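Long-range contacts in beta-ketoacyl synthase (Burkholderia phymatum, PDB 4EWG), which probably catalyses the condensation of an acyl group with malonyl-acyl carrier protein to give a 3-oxoacyl-acyl carrier protein: residues Gln187-Ala192 / Thr241-Glu246; Met105-Gly110 / Trp155-Arg160; Tyr177-Ile182 / Ala259-Phe264; Met5-Ile10 / Glu245-Ala250. One frame throughout, in Å; residues are numbered along the deposited sequence.

Contact 1: Gln187-Ala192 / Thr241-Glu246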
loop_
_atom_site.group_PDB
_atom_site.type_symbol
_atom_site.label_atom_id
_atom_site.label_comp_id
_atom_site.label_asym_id
_atom_site.label_seq_id
_atom_site.Cartn_x
_atom_site.Cartn_y
_atom_site.Cartn_z
ATOM N N GLN A 187 -6.285 -16.905 -1.553
ATOM C CA GLN A 187 -7.637 -16.438 -1.664
ATOM C C GLN A 187 -8.246 -17.069 -2.890
ATOM O O GLN A 187 -7.548 -17.318 -3.881
ATOM C CB GLN A 187 -7.646 -14.907 -1.829
ATOM C CG GLN A 187 -7.211 -14.139 -0.613
ATOM C CD GLN A 187 -8.194 -14.229 0.534
ATOM O OE1 GLN A 187 -7.796 -14.091 1.678
ATOM N NE2 GLN A 187 -9.490 -14.474 0.239
ATOM N N THR A 188 -9.543 -17.314 -2.831
ATOM C CA THR A 188 -10.275 -17.859 -3.964
ATOM C C THR A 188 -10.679 -16.750 -4.910
ATOM O O THR A 188 -10.733 -16.943 -6.113
ATOM C CB THR A 188 -11.555 -18.573 -3.524
ATOM O OG1 THR A 188 -11.223 -19.654 -2.649
ATOM C CG2 THR A 188 -12.304 -19.127 -4.717
ATOM N N LEU A 189 -10.993 -15.588 -4.348
ATOM C CA LEU A 189 -11.447 -14.442 -5.107
ATOM C C LEU A 189 -10.781 -13.200 -4.591
ATOM O O LEU A 189 -10.380 -13.147 -3.450
ATOM C CB LEU A 189 -12.966 -14.281 -4.942
ATOM C CG LEU A 189 -13.780 -15.373 -5.638
ATOM C CD1 LEU A 189 -14.703 -16.122 -4.634
ATOM C CD2 LEU A 189 -14.521 -14.795 -6.849
ATOM N N MET A 190 -10.680 -12.190 -5.445
ATOM C CA MET A 190 -10.157 -10.873 -5.066
ATOM C C MET A 190 -10.877 -9.814 -5.873
ATOM O O MET A 190 -11.092 -9.980 -7.095
ATOM C CB MET A 190 -8.644 -10.742 -5.351
ATOM C CG MET A 190 -7.714 -11.587 -4.483
ATOM S SD MET A 190 -7.692 -11.127 -2.736
ATOM C CE MET A 190 -6.545 -9.723 -2.687
ATOM N N LEU A 191 -11.276 -8.740 -5.196
ATOM C CA LEU A 191 -11.563 -7.476 -5.868
ATOM C C LEU A 191 -10.221 -6.749 -6.029
ATOM O O LEU A 191 -9.474 -6.607 -5.067
ATOM C CB LEU A 191 -12.511 -6.624 -5.044
ATOM C CG LEU A 191 -13.894 -7.281 -4.798
ATOM C CD1 LEU A 191 -14.710 -6.358 -3.944
ATOM C CD2 LEU A 191 -14.619 -7.645 -6.112
ATOM N N ALA A 192 -9.900 -6.335 -7.244
ATOM C CA ALA A 192 -8.669 -5.602 -7.483
ATOM C C ALA A 192 -8.969 -4.384 -8.329
ATOM O O ALA A 192 -9.629 -4.478 -9.350
ATOM C CB ALA A 192 -7.630 -6.486 -8.158
ATOM N N THR A 241 -12.700 -1.673 -11.153
ATOM C CA THR A 241 -12.483 -2.864 -10.381
ATOM C C THR A 241 -12.618 -4.082 -11.293
ATOM O O THR A 241 -13.578 -4.179 -12.099
ATOM C CB THR A 241 -13.526 -3.002 -9.254
ATOM O OG1 THR A 241 -13.494 -1.847 -8.396
ATOM C CG2 THR A 241 -13.242 -4.270 -8.406
ATOM N N LEU A 242 -11.700 -5.028 -11.132
ATOM C CA LEU A 242 -11.866 -6.361 -11.716
ATOM C C LEU A 242 -12.099 -7.391 -10.607
ATOM O O LEU A 242 -11.508 -7.308 -9.502
ATOM C CB LEU A 242 -10.658 -6.769 -12.525
ATOM C CG LEU A 242 -10.150 -5.840 -13.608
ATOM C CD1 LEU A 242 -8.837 -6.411 -14.171
ATOM C CD2 LEU A 242 -11.205 -5.736 -14.684
ATOM N N VAL A 243 -12.997 -8.341 -10.886
ATOM C CA VAL A 243 -13.177 -9.507 -10.025
ATOM C C VAL A 243 -12.250 -10.618 -10.586
ATOM O O VAL A 243 -12.435 -11.102 -11.693
ATOM C CB VAL A 243 -14.633 -9.999 -9.990
ATOM C CG1 VAL A 243 -14.715 -11.268 -9.177
ATOM C CG2 VAL A 243 -15.580 -8.925 -9.438
ATOM N N LEU A 244 -11.252 -10.980 -9.827
ATOM C CA LEU A 244 -10.358 -12.065 -10.195
ATOM C C LEU A 244 -10.840 -13.277 -9.450
ATOM O O LEU A 244 -11.325 -13.169 -8.308
ATOM C CB LEU A 244 -8.902 -11.772 -9.772
ATOM C CG LEU A 244 -8.003 -10.877 -10.634
ATOM C CD1 LEU A 244 -8.676 -9.531 -10.875
ATOM C CD2 LEU A 244 -6.649 -10.680 -9.931
ATOM N N GLU A 245 -10.691 -14.441 -10.073
ATOM C CA GLU A 245 -11.282 -15.638 -9.507
ATOM C C GLU A 245 -10.483 -16.859 -9.920
ATOM O O GLU A 245 -10.070 -16.971 -11.075
ATOM C CB GLU A 245 -12.706 -15.739 -9.990
ATOM C CG GLU A 245 -13.478 -16.924 -9.448
ATOM C CD GLU A 245 -14.979 -16.827 -9.714
ATOM O OE1 GLU A 245 -15.440 -15.824 -10.324
ATOM O OE2 GLU A 245 -15.701 -17.764 -9.307
ATOM N N GLU A 246 -10.259 -17.764 -8.968
ATOM C CA GLU A 246 -9.564 -18.999 -9.282
ATOM C C GLU A 246 -10.377 -19.751 -10.361
ATOM O O GLU A 246 -11.596 -19.760 -10.338
ATOM C CB GLU A 246 -9.375 -19.849 -8.027
ATOM C CG GLU A 246 -8.549 -21.101 -8.231
ATOM C CD GLU A 246 -9.343 -22.292 -8.719
ATOM O OE1 GLU A 246 -10.508 -22.443 -8.318
ATOM O OE2 GLU A 246 -8.803 -23.083 -9.527
#

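Contact 2: Met105-Gly110 / Trp155-Arg160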
loop_
_atom_site.group_PDB
_atom_site.type_symbol
_atom_site.label_atom_id
_atom_site.label_comp_id
_atom_site.label_asym_id
_atom_site.label_seq_id
_atom_site.Cartn_x
_atom_site.Cartn_y
_atom_site.Cartn_z
ATOM N N MET A 105 -12.914 -14.208 -0.229
ATOM C CA MET A 105 -12.655 -13.074 -1.092
ATOM C C MET A 105 -11.922 -11.986 -0.336
ATOM O O MET A 105 -12.321 -11.625 0.749
ATOM C CB MET A 105 -13.960 -12.497 -1.633
ATOM C CG MET A 105 -13.740 -11.285 -2.517
ATOM S SD MET A 105 -15.229 -10.555 -3.180
ATOM C CE MET A 105 -15.714 -11.790 -4.416
ATOM N N GLY A 106 -10.882 -11.439 -0.961
ATOM C CA GLY A 106 -10.082 -10.340 -0.391
ATOM C C GLY A 106 -10.101 -9.126 -1.298
ATOM O O GLY A 106 -10.859 -9.068 -2.278
ATOM N N VAL A 107 -9.308 -8.126 -0.952
ATOM C CA VAL A 107 -9.330 -6.866 -1.667
ATOM C C VAL A 107 -7.927 -6.312 -1.878
ATOM O O VAL A 107 -7.140 -6.224 -0.933
ATOM C CB VAL A 107 -10.165 -5.799 -0.926
ATOM C CG1 VAL A 107 -10.097 -4.464 -1.692
ATOM C CG2 VAL A 107 -11.590 -6.292 -0.719
ATOM N N ALA A 108 -7.605 -5.979 -3.116
ATOM C CA ALA A 108 -6.391 -5.255 -3.422
ATOM C C ALA A 108 -6.807 -3.941 -4.086
ATOM O O ALA A 108 -7.581 -3.929 -5.059
ATOM C CB ALA A 108 -5.483 -6.078 -4.334
ATOM N N TYR A 109 -6.331 -2.825 -3.541
ATOM C CA TYR A 109 -6.765 -1.516 -4.044
ATOM C C TYR A 109 -5.845 -0.409 -3.562
ATOM O O TYR A 109 -5.246 -0.515 -2.486
ATOM C CB TYR A 109 -8.188 -1.197 -3.516
ATOM C CG TYR A 109 -9.164 -0.785 -4.556
ATOM C CD1 TYR A 109 -9.257 0.567 -4.986
ATOM C CD2 TYR A 109 -10.011 -1.723 -5.146
ATOM C CE1 TYR A 109 -10.177 0.947 -5.968
ATOM C CE2 TYR A 109 -10.938 -1.339 -6.124
ATOM C CZ TYR A 109 -11.011 -0.020 -6.532
ATOM O OH TYR A 109 -11.908 0.321 -7.512
ATOM N N GLY A 110 -5.794 0.669 -4.327
ATOM C CA GLY A 110 -5.113 1.852 -3.864
ATOM C C GLY A 110 -5.415 3.104 -4.653
ATOM O O GLY A 110 -6.183 3.079 -5.621
ATOM N N TRP A 155 -18.694 -4.889 1.798
ATOM C CA TRP A 155 -19.320 -6.207 1.637
ATOM C C TRP A 155 -18.945 -7.130 2.747
ATOM O O TRP A 155 -19.062 -8.336 2.648
ATOM C CB TRP A 155 -18.972 -6.800 0.275
ATOM C CG TRP A 155 -19.745 -6.112 -0.863
ATOM C CD1 TRP A 155 -21.003 -6.413 -1.327
ATOM C CD2 TRP A 155 -19.317 -5.000 -1.655
ATOM N NE1 TRP A 155 -21.365 -5.572 -2.345
ATOM C CE2 TRP A 155 -20.406 -4.701 -2.579
ATOM C CE3 TRP A 155 -18.190 -4.222 -1.679
ATOM C CZ2 TRP A 155 -20.331 -3.680 -3.485
ATOM C CZ3 TRP A 155 -18.132 -3.194 -2.582
ATOM C CH2 TRP A 155 -19.186 -2.934 -3.479
ATOM N N ASP A 156 -18.492 -6.547 3.842
ATOM C CA ASP A 156 -18.204 -7.316 5.007
ATOM C C ASP A 156 -17.187 -8.399 4.722
ATOM O O ASP A 156 -17.244 -9.481 5.305
ATOM C CB ASP A 156 -19.522 -7.958 5.478
ATOM C CG ASP A 156 -19.460 -8.418 6.849
ATOM O OD1 ASP A 156 -19.350 -7.554 7.733
ATOM O OD2 ASP A 156 -19.525 -9.650 7.086
ATOM N N LEU A 157 -16.247 -8.121 3.828
ATOM C CA LEU A 157 -15.305 -9.152 3.377
ATOM C C LEU A 157 -14.279 -9.440 4.470
ATOM O O LEU A 157 -13.976 -8.576 5.288
ATOM C CB LEU A 157 -14.610 -8.735 2.086
ATOM C CG LEU A 157 -15.531 -8.405 0.904
ATOM C CD1 LEU A 157 -14.679 -7.910 -0.292
ATOM C CD2 LEU A 157 -16.368 -9.603 0.521
ATOM N N LYS A 158 -13.796 -10.685 4.503
ATOM C CA LYS A 158 -12.960 -11.151 5.587
ATOM C C LYS A 158 -11.683 -11.775 5.085
ATOM O O LYS A 158 -10.979 -12.411 5.837
ATOM C CB LYS A 158 -13.756 -12.116 6.516
ATOM C CG LYS A 158 -14.897 -11.411 7.261
ATOM C CD LYS A 158 -15.920 -12.346 7.940
ATOM C CE LYS A 158 -17.245 -11.624 8.259
ATOM N NZ LYS A 158 -18.171 -11.622 7.081
ATOM N N GLY A 159 -11.362 -11.532 3.810
ATOM C CA GLY A 159 -10.119 -11.966 3.225
ATOM C C GLY A 159 -9.000 -10.962 3.445
ATOM O O GLY A 159 -9.143 -9.965 4.173
ATOM N N ARG A 160 -7.860 -11.210 2.819
ATOM C CA ARG A 160 -6.703 -10.343 3.034
ATOM C C ARG A 160 -6.875 -9.054 2.267
ATOM O O ARG A 160 -7.503 -9.032 1.198
ATOM C CB ARG A 160 -5.378 -11.012 2.726
ATOM C CG ARG A 160 -5.349 -11.932 1.535
ATOM C CD ARG A 160 -3.918 -12.334 1.163
ATOM N NE ARG A 160 -3.285 -13.169 2.171
ATOM C CZ ARG A 160 -2.020 -13.617 2.105
ATOM N NH1 ARG A 160 -1.241 -13.300 1.084
ATOM N NH2 ARG A 160 -1.531 -14.390 3.064
HETATM O O HOH W 1 -14.403 -12.773 2.333
#

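Contact 3: Tyr177-Ile182 / Ala259-Phe264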
loop_
_atom_site.group_PDB
_atom_site.type_symbol
_atom_site.label_atom_id
_atom_site.label_comp_id
_atom_site.label_asym_id
_atom_site.label_seq_id
_atom_site.Cartn_x
_atom_site.Cartn_y
_atom_site.Cartn_z
ATOM N N TYR A 177 -0.836 -8.159 -7.906
ATOM C CA TYR A 177 -0.643 -8.785 -6.623
ATOM C C TYR A 177 -1.887 -9.610 -6.209
ATOM O O TYR A 177 -1.752 -10.662 -5.620
ATOM C CB TYR A 177 -0.275 -7.736 -5.533
ATOM C CG TYR A 177 1.094 -7.035 -5.701
ATOM C CD1 TYR A 177 2.174 -7.680 -6.297
ATOM C CD2 TYR A 177 1.294 -5.749 -5.222
ATOM C CE1 TYR A 177 3.404 -7.061 -6.413
ATOM C CE2 TYR A 177 2.507 -5.113 -5.339
ATOM C CZ TYR A 177 3.572 -5.767 -5.923
ATOM O OH TYR A 177 4.796 -5.118 -6.054
ATOM N N ALA A 178 -3.078 -9.160 -6.575
ATOM C CA ALA A 178 -4.306 -9.989 -6.353
ATOM C C ALA A 178 -4.176 -11.299 -7.143
ATOM O O ALA A 178 -4.453 -12.394 -6.644
ATOM C CB ALA A 178 -5.580 -9.226 -6.736
ATOM N N TYR A 179 -3.702 -11.171 -8.361
ATOM C CA TYR A 179 -3.457 -12.341 -9.222
ATOM C C TYR A 179 -2.510 -13.354 -8.577
ATOM O O TYR A 179 -2.741 -14.563 -8.595
ATOM C CB TYR A 179 -2.914 -11.850 -10.578
ATOM C CG TYR A 179 -2.129 -12.831 -11.378
ATOM C CD1 TYR A 179 -2.719 -13.980 -11.892
ATOM C CD2 TYR A 179 -0.796 -12.605 -11.657
ATOM C CE1 TYR A 179 -1.988 -14.887 -12.658
ATOM C CE2 TYR A 179 -0.045 -13.507 -12.424
ATOM C CZ TYR A 179 -0.646 -14.642 -12.913
ATOM O OH TYR A 179 0.103 -15.518 -13.688
ATOM N N GLU A 180 -1.431 -12.865 -8.018
ATOM C CA GLU A 180 -0.475 -13.766 -7.418
ATOM C C GLU A 180 -1.049 -14.391 -6.133
ATOM O O GLU A 180 -0.763 -15.525 -5.817
ATOM C CB GLU A 180 0.829 -13.032 -7.146
ATOM C CG GLU A 180 1.594 -12.708 -8.427
ATOM C CD GLU A 180 2.795 -11.820 -8.212
ATOM O OE1 GLU A 180 2.850 -11.119 -7.175
ATOM O OE2 GLU A 180 3.662 -11.751 -9.130
ATOM N N ASN A 181 -1.849 -13.625 -5.390
ATOM C CA ASN A 181 -2.506 -14.175 -4.204
ATOM C C ASN A 181 -3.423 -15.357 -4.551
ATOM O O ASN A 181 -3.411 -16.384 -3.856
ATOM C CB ASN A 181 -3.274 -13.077 -3.445
ATOM C CG ASN A 181 -2.389 -12.302 -2.487
ATOM O OD1 ASN A 181 -2.085 -12.776 -1.406
ATOM N ND2 ASN A 181 -2.001 -11.101 -2.871
ATOM N N ILE A 182 -4.181 -15.242 -5.642
ATOM C CA ILE A 182 -5.077 -16.359 -6.068
ATOM C C ILE A 182 -4.262 -17.507 -6.627
ATOM O O ILE A 182 -4.463 -18.652 -6.256
ATOM C CB ILE A 182 -6.114 -15.902 -7.111
ATOM C CG1 ILE A 182 -6.974 -14.771 -6.519
ATOM C CG2 ILE A 182 -6.972 -17.081 -7.591
ATOM C CD1 ILE A 182 -8.043 -14.223 -7.446
ATOM N N ALA A 259 -11.554 -12.968 -19.397
ATOM C CA ALA A 259 -10.146 -13.157 -19.804
ATOM C C ALA A 259 -9.454 -13.958 -18.733
ATOM O O ALA A 259 -10.018 -14.195 -17.657
ATOM C CB ALA A 259 -9.439 -11.822 -19.991
ATOM N N GLU A 260 -8.237 -14.403 -19.035
ATOM C CA GLU A 260 -7.373 -15.048 -18.052
ATOM C C GLU A 260 -6.137 -14.177 -17.910
ATOM O O GLU A 260 -5.633 -13.649 -18.902
ATOM C CB GLU A 260 -6.974 -16.467 -18.498
ATOM C CG GLU A 260 -5.929 -17.122 -17.613
ATOM C CD GLU A 260 -5.643 -18.579 -17.965
ATOM O OE1 GLU A 260 -5.974 -19.029 -19.089
ATOM O OE2 GLU A 260 -5.076 -19.275 -17.112
ATOM N N ILE A 261 -5.648 -14.037 -16.685
ATOM C CA ILE A 261 -4.415 -13.302 -16.442
ATOM C C ILE A 261 -3.324 -14.305 -16.473
ATOM O O ILE A 261 -3.382 -15.302 -15.708
ATOM C CB ILE A 261 -4.375 -12.643 -15.061
ATOM C CG1 ILE A 261 -5.597 -11.767 -14.842
ATOM C CG2 ILE A 261 -3.080 -11.830 -14.895
ATOM C CD1 ILE A 261 -5.646 -11.212 -13.422
ATOM N N VAL A 262 -2.340 -14.090 -17.351
ATOM C CA VAL A 262 -1.285 -15.094 -17.545
ATOM C C VAL A 262 0.106 -14.623 -17.158
ATOM O O VAL A 262 0.985 -15.448 -16.927
ATOM C CB VAL A 262 -1.284 -15.677 -18.985
ATOM C CG1 VAL A 262 -2.510 -16.602 -19.193
ATOM C CG2 VAL A 262 -1.253 -14.583 -20.047
ATOM N N GLY A 263 0.322 -13.314 -17.035
ATOM C CA GLY A 263 1.598 -12.808 -16.554
ATOM C C GLY A 263 1.550 -11.466 -15.888
ATOM O O GLY A 263 0.722 -10.595 -16.217
ATOM N N PHE A 264 2.440 -11.282 -14.929
ATOM C CA PHE A 264 2.590 -10.009 -14.271
ATOM C C PHE A 264 4.049 -9.761 -14.003
ATOM O O PHE A 264 4.709 -10.598 -13.420
ATOM C CB PHE A 264 1.802 -10.009 -12.963
ATOM C CG PHE A 264 2.024 -8.801 -12.115
ATOM C CD1 PHE A 264 1.767 -7.536 -12.606
ATOM C CD2 PHE A 264 2.448 -8.932 -10.789
ATOM C CE1 PHE A 264 1.954 -6.417 -11.814
ATOM C CE2 PHE A 264 2.607 -7.815 -9.989
ATOM C CZ PHE A 264 2.378 -6.554 -10.506
#

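Contact 4: Met5-Ile10 / Glu245-Ala250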
loop_
_atom_site.group_PDB
_atom_site.type_symbol
_atom_site.label_atom_id
_atom_site.label_comp_id
_atom_site.label_asym_id
_atom_site.label_seq_id
_atom_site.Cartn_x
_atom_site.Cartn_y
_atom_site.Cartn_z
ATOM N N MET A 5 0.311 -24.414 -8.965
ATOM C CA MET A 5 -0.231 -23.025 -8.991
ATOM C C MET A 5 -1.628 -22.934 -9.651
ATOM O O MET A 5 -1.886 -23.578 -10.634
ATOM C CB MET A 5 0.720 -22.108 -9.762
ATOM C CG MET A 5 0.910 -20.743 -9.134
ATOM S SD MET A 5 2.148 -20.634 -7.815
ATOM C CE MET A 5 2.633 -22.335 -7.550
ATOM N N LYS A 6 -2.502 -22.096 -9.108
ATOM C CA LYS A 6 -3.863 -21.958 -9.656
ATOM C C LYS A 6 -3.895 -20.955 -10.792
ATOM O O LYS A 6 -3.138 -19.980 -10.806
ATOM C CB LYS A 6 -4.834 -21.495 -8.599
ATOM C CG LYS A 6 -4.797 -22.296 -7.314
ATOM C CD LYS A 6 -5.409 -23.664 -7.471
ATOM C CE LYS A 6 -5.219 -24.451 -6.192
ATOM N NZ LYS A 6 -5.947 -25.738 -6.325
ATOM N N ARG A 7 -4.764 -21.210 -11.758
ATOM C CA ARG A 7 -4.972 -20.289 -12.825
ATOM C C ARG A 7 -5.962 -19.269 -12.329
ATOM O O ARG A 7 -6.727 -19.535 -11.391
ATOM C CB ARG A 7 -5.471 -21.015 -14.068
ATOM C CG ARG A 7 -4.455 -22.035 -14.597
ATOM C CD ARG A 7 -4.991 -22.896 -15.725
ATOM N NE ARG A 7 -5.423 -22.099 -16.872
ATOM C CZ ARG A 7 -5.881 -22.613 -18.006
ATOM N NH1 ARG A 7 -5.978 -23.939 -18.149
ATOM N NH2 ARG A 7 -6.221 -21.822 -19.003
ATOM N N VAL A 8 -5.940 -18.098 -12.957
ATOM C CA VAL A 8 -6.717 -16.978 -12.501
ATOM C C VAL A 8 -7.404 -16.273 -13.670
ATOM O O VAL A 8 -6.748 -15.898 -14.649
ATOM C CB VAL A 8 -5.833 -16.009 -11.747
ATOM C CG1 VAL A 8 -6.691 -14.919 -11.102
ATOM C CG2 VAL A 8 -5.021 -16.796 -10.695
ATOM N N VAL A 9 -8.721 -16.103 -13.543
ATOM C CA VAL A 9 -9.533 -15.507 -14.578
ATOM C C VAL A 9 -10.302 -14.313 -14.010
ATOM O O VAL A 9 -10.435 -14.141 -12.806
ATOM C CB VAL A 9 -10.550 -16.529 -15.196
ATOM C CG1 VAL A 9 -9.830 -17.666 -15.888
ATOM C CG2 VAL A 9 -11.549 -17.056 -14.137
ATOM N N ILE A 10 -10.798 -13.499 -14.904
ATOM C CA ILE A 10 -11.517 -12.299 -14.571
ATOM C C ILE A 10 -12.967 -12.518 -14.911
ATOM O O ILE A 10 -13.306 -12.657 -16.069
ATOM C CB ILE A 10 -10.998 -11.101 -15.400
ATOM C CG1 ILE A 10 -9.577 -10.745 -14.970
ATOM C CG2 ILE A 10 -11.904 -9.888 -15.234
ATOM C CD1 ILE A 10 -8.788 -10.067 -16.050
ATOM N N GLU A 245 -10.691 -14.441 -10.073
ATOM C CA GLU A 245 -11.282 -15.638 -9.507
ATOM C C GLU A 245 -10.483 -16.859 -9.920
ATOM O O GLU A 245 -10.070 -16.971 -11.075
ATOM C CB GLU A 245 -12.706 -15.739 -9.990
ATOM C CG GLU A 245 -13.478 -16.924 -9.448
ATOM C CD GLU A 245 -14.979 -16.827 -9.714
ATOM O OE1 GLU A 245 -15.440 -15.824 -10.324
ATOM O OE2 GLU A 245 -15.701 -17.764 -9.307
ATOM N N GLU A 246 -10.259 -17.764 -8.968
ATOM C CA GLU A 246 -9.564 -18.999 -9.282
ATOM C C GLU A 246 -10.377 -19.751 -10.361
ATOM O O GLU A 246 -11.596 -19.760 -10.338
ATOM C CB GLU A 246 -9.375 -19.849 -8.027
ATOM C CG GLU A 246 -8.549 -21.101 -8.231
ATOM C CD GLU A 246 -9.343 -22.292 -8.719
ATOM O OE1 GLU A 246 -10.508 -22.443 -8.318
ATOM O OE2 GLU A 246 -8.803 -23.083 -9.527
ATOM N N TYR A 247 -9.667 -20.381 -11.277
ATOM C CA TYR A 247 -10.252 -20.905 -12.499
ATOM C C TYR A 247 -11.300 -22.006 -12.270
ATOM O O TYR A 247 -12.390 -21.930 -12.822
ATOM C CB TYR A 247 -9.127 -21.384 -13.418
ATOM C CG TYR A 247 -9.566 -22.013 -14.735
ATOM C CD1 TYR A 247 -10.331 -21.308 -15.659
ATOM C CD2 TYR A 247 -9.199 -23.339 -15.047
ATOM C CE1 TYR A 247 -10.713 -21.893 -16.857
ATOM C CE2 TYR A 247 -9.580 -23.936 -16.246
ATOM C CZ TYR A 247 -10.335 -23.215 -17.142
ATOM O OH TYR A 247 -10.687 -23.835 -18.317
ATOM N N GLU A 248 -10.979 -23.022 -11.472
ATOM C CA GLU A 248 -11.948 -24.119 -11.227
ATOM C C GLU A 248 -13.196 -23.601 -10.519
ATOM O O GLU A 248 -14.314 -23.987 -10.846
ATOM C CB GLU A 248 -11.320 -25.236 -10.415
ATOM C CG GLU A 248 -10.154 -25.906 -11.125
ATOM C CD GLU A 248 -10.556 -26.539 -12.440
ATOM O OE1 GLU A 248 -11.440 -27.397 -12.401
ATOM O OE2 GLU A 248 -10.008 -26.169 -13.506
ATOM N N HIS A 249 -13.001 -22.696 -9.568
ATOM C CA HIS A 249 -14.114 -22.086 -8.889
ATOM C C HIS A 249 -15.026 -21.365 -9.862
ATOM O O HIS A 249 -16.224 -21.549 -9.844
ATOM C CB HIS A 249 -13.596 -21.153 -7.843
ATOM C CG HIS A 249 -14.648 -20.598 -6.976
ATOM N ND1 HIS A 249 -15.393 -19.516 -7.336
ATOM C CD2 HIS A 249 -15.067 -20.966 -5.702
ATOM C CE1 HIS A 249 -16.262 -19.226 -6.351
ATOM N NE2 HIS A 249 -16.060 -20.105 -5.342
ATOM N N ALA A 250 -14.448 -20.572 -10.765
ATOM C CA ALA A 250 -15.228 -19.921 -11.829
ATOM C C ALA A 250 -15.994 -20.954 -12.723
ATOM O O ALA A 250 -17.203 -20.876 -12.894
ATOM C CB ALA A 250 -14.296 -19.045 -12.668
HETATM O O HOH W 2 -8.435 -25.661 -7.888
#

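Contact 1: Gln187-Ala192 / Thr241-Glu246
Leu189 and Glu245 sit directly across from each other on neighbouring antiparallel strands, their side chains rising together from the same face. The Leu189 methyl CD2 rests against CG and CD of the glutamate, 3.5 Å from Glu245 CG, which is anti to its backbone N (chi1 -178°). The carboxylate beyond is buried but well matched, with Thr11, His249 and Arg253 as its partners. On the same face Leu191 CD2 packs 3.7 Å from Val243 CG2, and helix 76-92 closes over this pair through Leu89, Ala88 and Ala92. These strands, 189-196 and 238-246, are neighbours in the sheet of the N-terminal half of the thiolase-like fold, with helix 76-92 on one face and helix 170-183 on the other. Their backbones are joined by a ladder of nearly straight bonds, from Leu242 N to Ala192 O at 2.8 Å to Glu246 N to Thr188 O at 3.0 Å. On the opposite face Ala192 CB stands 4.2 Å from Leu244 CD1, and Met190 turns its end away from Leu244, while Ala178 and Ile182 of helix 170-183 complete this buried side. Only toward the partly exposed end does the fit thin, with Thr188 CG2 4.5 Å from Glu246 CB and the glutamate bending away at chi2 (-86°) to cap the helix that follows.

Contact 2: Met105-Gly110 / Trp155-Arg160
Leu157 points its two methyls at the strand 105-110, where Met105 and Val107 receive them. CD1 is 3.5 Å from Val107 CG2, the two side chains crossing at about a right angle, and Met105 SD lies 4.0 Å from Leu157 CD2. The Met105 chi1 of 179° sets CG anti to the backbone N, where it is 4.2 Å from Leu157 CD1. Beside this apolar patch the backbones come close, Gly106 CA and Gly159 CA being 4.0 Å apart. Val107 N donates to Arg160 O over 2.9 Å in a nearly straight bond, whereas Gly159 N to Met105 O is weak and bent (121°). A water donates a hydrogen bond to Met105 O and accepts one from Lys158 N, bridging the same edge. Farther out, Arg160 is held by Asn181 of its own chain and by a salt bridge to Glu180 of the second subunit. The segment 155-160 leaves helix 146-154 through a Schellman motif, with Asp156 at C-prime, and leads into strand 161-163, the parallel neighbour of 105-110 and outermost in the sheet within this chain.

Contact 3: Tyr177-Ile182 / Ala259-Phe264
Ile261 pushes its CG2 methyl onto the ring of Tyr179, 3.8 Å from the ring centroid and close to the normal, a CH-pi contact over the middle of one face. The two side chains pass in opposing senses, and Ile261 CD1 continues back to Tyr179 CB. That CB points toward the strand, and chi1 (157°) sets CG anti to the backbone N; the ring fits into the hollow between Ile261 and Phe264, whose CB is 3.9 Å from Tyr179 CD2. Phe264 is in turn a bump for the helix: its edge is directed at the face of Tyr177 in an offset edge-to-face pair with planes at 88°, CE2 lying 3.7 Å from Tyr177 CD1. Glu180 OE2 reaches the Phe264 rim at CD2 (3.5 Å), near the ring plane, while OE1 pairs with Arg160 of the second subunit. A classic beta bulge lies within the strand, Val262 and Gly263 both facing Ile407. The helix segment 177-182 runs at 116° to the strand segment 259-264, while other residues of helix 170-183 reach strands 8-16, 189-196 and 238-246.

Contact 4: Met5-Ile10 / Glu245-Ala250
Val9 and Glu245 form an antiparallel hydrogen-bonded pair, Val9 N giving a nearly linear bond to Glu245 O (2.9 Å), and two residues on Tyr247 N donates to Arg7 O from above the carbonyl plane. This joins the first strand of the thiolase-like sheet to the end of strand 238-246, where the chain turns into helix 247-252. Arg7 and Tyr247 extend alongside one another, and the guanidinium stacks on the ring as a cation-pi pair with planes 23° apart and CZ 4.6 Å from the Tyr247 ring centroid; Arg7 NH2 also salt-bridges Glu260. Behind it Val9 spreads its methyls, CG1 on Tyr247 CD1 at 3.7 Å and CG2 on Ala250 CB. At the solvent-exposed edge, Lys6 CB packs 3.8 Å from Glu246 CG. Glu246 is the N-cap, its carboxylate accepting from Glu248 N and His249 N. His249, a calcium ligand in a structure of this protein although no calcium is bound to this chain, donates from ND1 to Glu245 OE2 over 2.7 Å, the oxygen lying in the imidazole plane.

Strands 105-110, 189-196, 238-246, 8-16 and 259-268 lie side by side in that order, and contacts 2, 1, 4 and 3 together draw on all five; 8-16 and 259-268 adjoin where the N- and C-terminal halves of the fold meet. Contact 1 has its centre about 9 Å from the centre of each of the others, whereas those of contacts 2 and 4 lie about 17 Å apart. Along the chain, contact 2 closes before contact 1 opens, contact 1 is nested within the span closed by contact 3, and contacts 3 and 4 interlock. Contact 4 pairs the N-terminal strand with residues some 235 positions later. Contacts 2 and 3 both reach the second subunit, tying this sheet and helix 170-183 to the dimer interface.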